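Side-chain contact in imidazoleglycerol-phosphate dehydratase (PDB 2AE8), which catalyses the manganese-dependent dehydration of imidazoleglycerol phosphate to imidazoleacetol phosphate, the sixth step of histidine biosynthesis: residues Val132-Ser137 / Gly202-Ala207. Residues are numbered along the deposited sequence; the frame is centred on the assembly and turned at random.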
loop_
_atom_site.group_PDB
_atom_site.type_symbol
_atom_site.label_atom_id
_atom_site.label_comp_id
_atom_site.label_asym_id
_atom_site.label_seq_id
_atom_site.Cartn_x
_atom_site.Cartn_y
_atom_site.Cartn_z
ATOM N N VAL B 132 3.853 36.504 -12.326
ATOM C CA VAL B 132 4.788 36.499 -13.453
ATOM C C VAL B 132 6.022 37.301 -13.078
ATOM O O VAL B 132 5.911 38.402 -12.525
ATOM C CB VAL B 132 4.156 37.006 -14.745
ATOM C CG1 VAL B 132 5.196 37.031 -15.863
ATOM C CG2 VAL B 132 2.957 36.100 -15.136
ATOM N N VAL B 133 7.180 36.722 -13.375
ATOM C CA VAL B 133 8.488 37.308 -13.098
ATOM C C VAL B 133 9.175 37.464 -14.443
ATOM O O VAL B 133 9.327 36.486 -15.165
ATOM C CB VAL B 133 9.363 36.374 -12.188
ATOM C CG1 VAL B 133 10.769 36.941 -12.022
ATOM C CG2 VAL B 133 8.698 36.170 -10.810
ATOM N N VAL B 134 9.569 38.690 -14.793
ATOM C CA VAL B 134 10.382 38.880 -16.009
ATOM C C VAL B 134 11.724 39.543 -15.755
ATOM O O VAL B 134 11.855 40.423 -14.897
ATOM C CB VAL B 134 9.625 39.485 -17.273
ATOM C CG1 VAL B 134 8.113 39.563 -17.128
ATOM C CG2 VAL B 134 10.272 40.785 -17.830
ATOM N N ASP B 135 12.728 39.056 -16.466
ATOM C CA ASP B 135 14.048 39.633 -16.424
ATOM C C ASP B 135 14.425 39.929 -17.867
ATOM O O ASP B 135 14.549 39.007 -18.682
ATOM C CB ASP B 135 15.043 38.655 -15.778
ATOM C CG ASP B 135 16.488 39.166 -15.798
ATOM O OD1 ASP B 135 16.730 40.292 -16.284
ATOM O OD2 ASP B 135 17.389 38.428 -15.330
ATOM N N ILE B 136 14.581 41.218 -18.187
ATOM C CA ILE B 136 15.133 41.611 -19.495
ATOM C C ILE B 136 16.635 41.308 -19.438
ATOM O O ILE B 136 17.456 42.193 -19.198
ATOM C CB ILE B 136 14.857 43.100 -19.820
ATOM C CG1 ILE B 136 13.357 43.407 -19.728
ATOM C CG2 ILE B 136 15.384 43.459 -21.209
ATOM C CD1 ILE B 136 13.012 44.923 -19.852
ATOM N N SER B 137 16.975 40.036 -19.636
ATOM C CA SER B 137 18.307 39.516 -19.379
ATOM C C SER B 137 19.132 39.309 -20.638
ATOM O O SER B 137 20.364 39.217 -20.575
ATOM C CB SER B 137 18.185 38.156 -18.694
ATOM O OG SER B 137 17.489 37.276 -19.552
ATOM N N GLY B 202 6.071 45.839 -18.248
ATOM C CA GLY B 202 6.025 47.290 -18.090
ATOM C C GLY B 202 7.015 47.767 -17.037
ATOM O O GLY B 202 7.824 48.668 -17.304
ATOM N N ILE B 203 6.964 47.157 -15.846
ATOM C CA ILE B 203 7.862 47.523 -14.738
ATOM C C ILE B 203 9.323 47.392 -15.158
ATOM O O ILE B 203 10.120 48.294 -14.916
ATOM C CB ILE B 203 7.622 46.655 -13.467
ATOM C CG1 ILE B 203 6.352 47.109 -12.733
ATOM C CG2 ILE B 203 8.846 46.689 -12.520
ATOM C CD1 ILE B 203 5.701 45.988 -11.849
ATOM N N ALA B 204 9.660 46.258 -15.773
ATOM C CA ALA B 204 11.025 45.972 -16.201
ATOM C C ALA B 204 11.540 46.962 -17.265
ATOM O O ALA B 204 12.727 47.270 -17.297
ATOM C CB ALA B 204 11.113 44.550 -16.718
ATOM N N LEU B 205 10.650 47.420 -18.145
ATOM C CA LEU B 205 11.014 48.353 -19.219
ATOM C C LEU B 205 11.147 49.801 -18.736
ATOM O O LEU B 205 11.563 50.672 -19.498
ATOM C CB LEU B 205 9.984 48.303 -20.359
ATOM C CG LEU B 205 9.929 47.076 -21.267
ATOM C CD1 LEU B 205 8.671 47.127 -22.080
ATOM C CD2 LEU B 205 11.145 46.984 -22.179
ATOM N N THR B 206 10.789 50.065 -17.482
ATOM C CA THR B 206 10.842 51.424 -16.937
ATOM C C THR B 206 12.263 51.995 -16.976
ATOM O O THR B 206 13.205 51.390 -16.452
ATOM C CB THR B 206 10.261 51.464 -15.513
ATOM O OG1 THR B 206 8.879 51.101 -15.572
ATOM C CG2 THR B 206 10.375 52.854 -14.893
ATOM N N ALA B 207 12.402 53.164 -17.611
ATOM C CA ALA B 207 13.693 53.837 -17.776
ATOM C C ALA B 207 14.351 54.150 -16.435
ATOM O O ALA B 207 13.673 54.494 -15.471
ATOM C CB ALA B 207 13.521 55.120 -18.606
#
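Ile136 reaches across to the last turn of helix 186-205 with its longer branch and lays it along Ala204. The terminal methyl makes the closest approaches: Ile136 CD1 lies 3.7 Å from Ala204 CB. It comes nearer still to the backbone, with Ile136 CD1 3.5 Å from Ala204 O. One carbon back, Ile136 CG1 is 3.9 Å from Ala204 CB. The branch extends this far because CD1 is anti to CA (chi2 172°). Ala204 CB, directed toward residues 132-137, thus meets two successive carbons of the isoleucine. Leu205, next in the chain, brings one of its branches to the same methyl, Leu205 CD2 being 3.6 Å from Ile136 CD1. The methyl therefore touches both the alanine and the leucine side chain; the side chains meet here through carbon alone, although the same methyl also lies against the carbonyl oxygen of Ala204. Two residues back along the chain, on strand 128-135, Val134 adds a looser touch, its CG2 4.0 Å from Ala204 CB.

This belongs to the beta-alpha-beta sandwich of the dehydratase, built by duplication of a half-domain: strand 128-135 is part of a four-stranded mixed sheet, and helix 186-205 packs on one of its faces. Val132 and Val134 both touch Phe197, earlier in that helix, and Val134 also touches Ala200. Ile136 sits just past the strand end, at the centre of an inverse gamma turn, and also packs against Phe115 and Leu174 in loops. Asp135, whose CB points away from the helix, forms a salt bridge with Arg117, a residue that probably binds substrate, as inferred from related enzymes.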